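Local coordinates for Alpha/beta hydrolase fold protein (Chitinophaga pinensis, PDB 4PW0), which has no established substrate but probably hydrolyses it with a serine nucleophile, at residues A[14-19]-A[188-193]; A[228-233]-A[237-242]. All blocks are in the same frame, centred on the assembly; numbering follows the deposited sequence.

The two contacts lie on opposite sides of the chain's centre, along one sheet of an alpha/beta hydrolase. Interaction 1 joins the outermost strand 17-21 to the loop between helices 171-184 and 197-212, through one exposed carboxylate. Interaction 2 joins strand 226-231 to the start of helix 240-248, and is mostly buried. Their centres are 32 Å apart and their nearest atoms about 20 Å, so they share the sheet without touching. Interaction 2 adjoins the probable catalytic triad of S110, H262 and D234: Q230 and T239 both bond to D234, and M237 packs on S110 and H262.

Interaction 1: A[14-19]-A[188-193]; sequences APTQYI and TTDRDQ
D190 reaches across to the backbone of T16 and takes its N-H on a single carboxylate oxygen. The bond from T16 N to D190 OD2 measures 2.9 Å and is nearly straight, with an N-H...O angle of 176°. It arrives on the syn side of the carboxylate, though 30° out of its plane. D190 can extend this far because CG stands anti to the backbone N (chi1 -174°), carrying the carboxylate away from its own loop. The same oxygen lies 3.6 Å from P15 CA, so the acid rests against the backbone leading to strand 17-21.

T16 turns its side chain toward the acid as well. Its OG1, anti to the carbonyl carbon and beside the backbone N, sits 3.5 Å from D190 OD2, which makes only a weak hydrogen bond; the stronger partner of this hydroxyl is R29 on the adjoining strand 24-31. Two waters widen the junction. One lies 2.7 Å from D190 OD1 and 2.9 Å from Y18 OH, while the other lies 2.6 Å from T16 O and 3.1 Å from D190 OD2. R187, in the same loop, bonds to A14 O and D190 O, joining the two backbones a second time.

An exposed acid thus serves as acceptor for the main-chain amide of T16, with both oxygens also touched by water. The amide donor and the waters would probably help to keep the carboxylate ionised, and the join relies on directed polar bonds with little apolar burial.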
loop_
_atom_site.group_PDB
_atom_site.type_symbol
_atom_site.label_atom_id
_atom_site.label_comp_id
_atom_site.label_asym_id
_atom_site.label_seq_id
_atom_site.Cartn_x
_atom_site.Cartn_y
_atom_site.Cartn_z
ATOM N N ALA A 14 29.166 -2.348 8.603
ATOM C CA ALA A 14 29.019 -1.458 9.745
ATOM C C ALA A 14 29.498 -2.187 11.028
ATOM O O ALA A 14 29.033 -3.262 11.342
ATOM C CB ALA A 14 27.567 -1.012 9.890
ATOM N N PRO A 15 30.435 -1.575 11.820
ATOM C CA PRO A 15 30.899 -2.280 12.979
ATOM C C PRO A 15 29.836 -2.299 14.048
ATOM O O PRO A 15 29.048 -1.335 14.152
ATOM C CB PRO A 15 32.097 -1.451 13.459
ATOM C CG PRO A 15 31.862 -0.118 12.906
ATOM C CD PRO A 15 31.173 -0.342 11.577
ATOM N N THR A 16 29.849 -3.352 14.850
ATOM C CA THR A 16 29.042 -3.370 16.048
ATOM C C THR A 16 29.679 -2.401 17.058
ATOM O O THR A 16 30.859 -2.496 17.388
ATOM C CB THR A 16 28.875 -4.793 16.557
ATOM O OG1 THR A 16 28.373 -5.629 15.484
ATOM C CG2 THR A 16 27.944 -4.827 17.759
ATOM N N GLN A 17 28.883 -1.437 17.489
ATOM C CA GLN A 17 29.257 -0.431 18.467
ATOM C C GLN A 17 28.552 -0.700 19.785
ATOM O O GLN A 17 27.571 -1.458 19.849
ATOM C CB GLN A 17 28.952 0.957 17.959
ATOM C CG GLN A 17 29.676 1.289 16.665
ATOM C CD GLN A 17 29.461 2.721 16.214
ATOM O OE1 GLN A 17 28.786 2.995 15.204
ATOM N NE2 GLN A 17 30.004 3.650 16.967
ATOM N N TYR A 18 29.081 -0.116 20.849
ATOM C CA TYR A 18 28.571 -0.367 22.171
ATOM C C TYR A 18 28.482 0.948 22.898
ATOM O O TYR A 18 29.365 1.837 22.759
ATOM C CB TYR A 18 29.451 -1.355 22.959
ATOM C CG TYR A 18 29.712 -2.650 22.250
ATOM C CD1 TYR A 18 28.788 -3.718 22.285
ATOM C CD2 TYR A 18 30.822 -2.781 21.450
ATOM C CE1 TYR A 18 29.037 -4.864 21.566
ATOM C CE2 TYR A 18 31.070 -3.929 20.723
ATOM C CZ TYR A 18 30.172 -4.969 20.791
ATOM O OH TYR A 18 30.432 -6.099 20.047
ATOM N N ILE A 19 27.428 1.087 23.686
ATOM C CA ILE A 19 27.245 2.261 24.543
ATOM C C ILE A 19 26.711 1.842 25.901
ATOM O O ILE A 19 25.765 1.046 25.994
ATOM C CB ILE A 19 26.394 3.377 23.909
ATOM C CG1 ILE A 19 26.387 4.630 24.804
ATOM C CG2 ILE A 19 24.961 2.919 23.628
ATOM C CD1 ILE A 19 25.844 5.858 24.110
ATOM N N THR A 188 29.276 -11.524 7.096
ATOM C CA THR A 188 30.294 -12.562 7.331
ATOM C C THR A 188 31.125 -12.350 8.591
ATOM O O THR A 188 31.632 -13.276 9.215
ATOM C CB THR A 188 31.279 -12.615 6.171
ATOM O OG1 THR A 188 31.936 -11.345 6.016
ATOM C CG2 THR A 188 30.565 -12.967 4.897
ATOM N N THR A 189 31.259 -11.091 8.970
ATOM C CA THR A 189 32.241 -10.685 9.926
ATOM C C THR A 189 31.626 -9.909 11.102
ATOM O O THR A 189 30.727 -9.059 10.849
ATOM C CB THR A 189 33.255 -9.845 9.154
ATOM O OG1 THR A 189 33.736 -10.636 8.036
ATOM C CG2 THR A 189 34.381 -9.436 10.032
ATOM N N ASP A 190 32.089 -10.110 12.326
ATOM C CA ASP A 190 31.627 -9.310 13.491
ATOM C C ASP A 190 30.113 -9.458 13.629
ATOM O O ASP A 190 29.373 -8.489 13.697
ATOM C CB ASP A 190 32.030 -7.831 13.289
ATOM C CG ASP A 190 31.757 -6.890 14.482
ATOM O OD1 ASP A 190 31.740 -7.355 15.635
ATOM O OD2 ASP A 190 31.632 -5.612 14.221
ATOM N N ARG A 191 29.682 -10.711 13.627
ATOM C CA ARG A 191 28.256 -11.051 13.754
ATOM C C ARG A 191 27.828 -10.929 15.203
ATOM O O ARG A 191 28.650 -10.961 16.116
ATOM C CB ARG A 191 27.989 -12.456 13.156
ATOM C CG ARG A 191 27.815 -12.497 11.616
ATOM C CD ARG A 191 27.276 -13.830 11.022
ATOM N NE ARG A 191 25.786 -13.973 10.956
ATOM C CZ ARG A 191 24.990 -13.828 9.874
ATOM N NH1 ARG A 191 25.452 -13.636 8.659
ATOM N NH2 ARG A 191 23.646 -13.977 9.993
ATOM N N ASP A 192 26.497 -10.730 15.386
ATOM C CA ASP A 192 25.931 -10.661 16.719
ATOM C C ASP A 192 25.869 -12.072 17.327
ATOM O O ASP A 192 26.028 -13.087 16.606
ATOM C CB ASP A 192 24.543 -10.039 16.599
ATOM C CG ASP A 192 24.022 -9.441 17.864
ATOM O OD1 ASP A 192 24.633 -9.603 18.949
ATOM O OD2 ASP A 192 22.962 -8.742 17.713
ATOM N N GLN A 193 25.739 -12.131 18.639
ATOM C CA GLN A 193 25.364 -13.342 19.336
ATOM C C GLN A 193 23.888 -13.651 19.060
ATOM O O GLN A 193 23.150 -12.798 18.644
ATOM C CB GLN A 193 25.556 -13.175 20.839
ATOM C CG GLN A 193 26.996 -13.083 21.307
ATOM C CD GLN A 193 27.113 -12.945 22.824
ATOM O OE1 GLN A 193 26.114 -12.799 23.554
ATOM N NE2 GLN A 193 28.330 -13.000 23.305
HETATM O O HOH W 1 32.215 -5.699 17.759
HETATM O O HOH W 2 32.910 -3.850 16.479
#

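Interaction 2: A[228-233]-A[237-242]; sequences VVQGSN and MDTYNS
T239 gives the one direct hydrogen bond across this contact, from OG1 to G231 O at 2.7 Å. The hydroxyl approaches with a C=O...O angle of 143°, tilted 33° from the carbonyl plane. The same OG1 also receives the N-H of D234, so the hydroxyl both donates and accepts within the turn after the strand.

Within the segments, further bonds set the shapes. Q230 bends at chi2 (54°) and brings OE1 back to G231 N, 2.7 Å away, in the carbonyl plane and on a lone pair, while its NE2 bonds to D234. D238 accepts from Y240 N through OD1, met from above the carboxylate plane, and so caps the start of the helix.

Waters bridge the rest. One accepts from Q230 NE2 and from S242 OG and donates to D238 O; a second donates to V229 O and S242 OG; a third joins N233 OD1 to T239 N, while N233 ND2 bonds to E168.

Van der Waals contacts fill in between: Q230 CB lies 3.3 Å from S242 OG, V228 CG1 is 3.9 Å from S242 CB, and NE2 of Q230 lies 4.1 Å from CB of M237, a selenomethionine. An alanine in place of Q230 is likely to leave D234 OD2 without its side-chain amide donor and to open a gap beside S242 and M237.

The contact closes the strand-to-helix junction of the beta-alpha-beta unit of strand 226-231, helix 240-248 and strand 252-257. V228 and S242 both pack on L254 of that last strand, and T239 and Y240 meet Y243 of the second subunit.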
loop_
_atom_site.group_PDB
_atom_site.type_symbol
_atom_site.label_atom_id
_atom_site.label_comp_id
_atom_site.label_asym_id
_atom_site.label_seq_id
_atom_site.Cartn_x
_atom_site.Cartn_y
_atom_site.Cartn_z
ATOM N N VAL A 228 1.720 1.149 7.636
ATOM C CA VAL A 228 1.485 -0.199 8.180
ATOM C C VAL A 228 1.644 -1.165 6.997
ATOM O O VAL A 228 0.959 -1.015 5.989
ATOM C CB VAL A 228 0.076 -0.333 8.761
ATOM C CG1 VAL A 228 -0.146 -1.735 9.269
ATOM C CG2 VAL A 228 -0.204 0.682 9.874
ATOM N N VAL A 229 2.507 -2.166 7.171
ATOM C CA VAL A 229 2.765 -3.183 6.136
ATOM C C VAL A 229 2.465 -4.574 6.710
ATOM O O VAL A 229 2.817 -4.912 7.858
ATOM C CB VAL A 229 4.231 -3.128 5.677
ATOM C CG1 VAL A 229 4.588 -4.280 4.738
ATOM C CG2 VAL A 229 4.525 -1.790 5.025
ATOM N N GLN A 230 1.811 -5.395 5.897
ATOM C CA GLN A 230 1.479 -6.763 6.297
ATOM C C GLN A 230 1.312 -7.632 5.055
ATOM O O GLN A 230 1.080 -7.109 3.959
ATOM C CB GLN A 230 0.218 -6.699 7.165
ATOM C CG GLN A 230 -0.312 -7.999 7.747
ATOM C CD GLN A 230 0.732 -8.754 8.530
ATOM O OE1 GLN A 230 1.651 -9.337 7.927
ATOM N NE2 GLN A 230 0.614 -8.806 9.840
ATOM N N GLY A 231 1.461 -8.944 5.231
ATOM C CA GLY A 231 1.186 -9.870 4.161
ATOM C C GLY A 231 -0.273 -10.330 4.150
ATOM O O GLY A 231 -1.018 -10.047 5.074
ATOM N N SER A 232 -0.640 -11.103 3.132
ATOM C CA SER A 232 -1.997 -11.581 2.992
ATOM C C SER A 232 -2.447 -12.494 4.121
ATOM O O SER A 232 -3.650 -12.541 4.426
ATOM C CB SER A 232 -2.153 -12.292 1.647
ATOM O OG SER A 232 -1.213 -13.358 1.479
ATOM N N ASN A 233 -1.543 -13.236 4.761
ATOM C CA ASN A 233 -1.919 -14.153 5.838
ATOM C C ASN A 233 -0.830 -14.324 6.885
ATOM O O ASN A 233 -0.071 -15.286 6.880
ATOM C CB ASN A 233 -2.338 -15.500 5.282
ATOM C CG ASN A 233 -2.787 -16.430 6.348
ATOM O OD1 ASN A 233 -3.236 -16.049 7.445
ATOM N ND2 ASN A 233 -2.631 -17.730 6.023
HETATM N N MSE A 237 -0.187 -12.755 13.839
HETATM C CA MSE A 237 -0.764 -11.469 14.201
HETATM C C MSE A 237 -2.176 -11.256 13.667
HETATM O O MSE A 237 -2.836 -10.325 14.148
HETATM C CB MSE A 237 0.098 -10.351 13.631
HETATM C CG MSE A 237 1.532 -10.331 14.140
HETATM SE SE MSE A 237 1.599 -9.844 16.038
HETATM C CE MSE A 237 3.523 -9.875 16.240
ATOM N N ASP A 238 -2.584 -12.065 12.679
ATOM C CA ASP A 238 -3.850 -11.968 11.885
ATOM C C ASP A 238 -3.737 -10.723 10.970
ATOM O O ASP A 238 -3.725 -9.590 11.457
ATOM C CB ASP A 238 -5.101 -11.928 12.788
ATOM C CG ASP A 238 -6.401 -12.025 12.002
ATOM O OD1 ASP A 238 -6.420 -11.794 10.779
ATOM O OD2 ASP A 238 -7.420 -12.415 12.634
ATOM N N THR A 239 -3.699 -10.942 9.675
ATOM C CA THR A 239 -3.655 -9.851 8.736
ATOM C C THR A 239 -4.743 -8.819 9.005
ATOM O O THR A 239 -4.501 -7.622 8.838
ATOM C CB THR A 239 -3.704 -10.399 7.328
ATOM O OG1 THR A 239 -2.476 -11.105 7.096
ATOM C CG2 THR A 239 -3.887 -9.305 6.275
ATOM N N TYR A 240 -5.943 -9.256 9.404
ATOM C CA TYR A 240 -7.013 -8.289 9.618
ATOM C C TYR A 240 -6.698 -7.281 10.685
ATOM O O TYR A 240 -7.173 -6.139 10.652
ATOM C CB TYR A 240 -8.324 -9.020 9.945
ATOM C CG TYR A 240 -9.507 -8.092 9.923
ATOM C CD1 TYR A 240 -10.091 -7.726 8.762
ATOM C CD2 TYR A 240 -9.955 -7.553 11.091
ATOM C CE1 TYR A 240 -11.154 -6.839 8.738
ATOM C CE2 TYR A 240 -11.011 -6.640 11.105
ATOM C CZ TYR A 240 -11.611 -6.310 9.921
ATOM O OH TYR A 240 -12.662 -5.414 9.875
ATOM N N ASN A 241 -5.842 -7.654 11.625
ATOM C CA ASN A 241 -5.421 -6.692 12.650
ATOM C C ASN A 241 -4.600 -5.510 12.118
ATOM O O ASN A 241 -4.516 -4.464 12.784
ATOM C CB ASN A 241 -4.731 -7.374 13.809
ATOM C CG ASN A 241 -5.715 -8.119 14.665
ATOM O OD1 ASN A 241 -6.850 -7.641 14.886
ATOM N ND2 ASN A 241 -5.301 -9.258 15.179
ATOM N N SER A 242 -4.020 -5.656 10.925
ATOM C CA SER A 242 -3.371 -4.531 10.280
ATOM C C SER A 242 -4.403 -3.611 9.632
ATOM O O SER A 242 -4.217 -2.368 9.615
ATOM C CB SER A 242 -2.322 -5.006 9.284
ATOM O OG SER A 242 -1.199 -5.559 9.978
HETATM O O HOH W 3 1.394 -4.729 10.663
HETATM O O HOH W 4 -1.575 -7.829 11.472
HETATM O O HOH W 5 -4.240 -13.667 8.724
#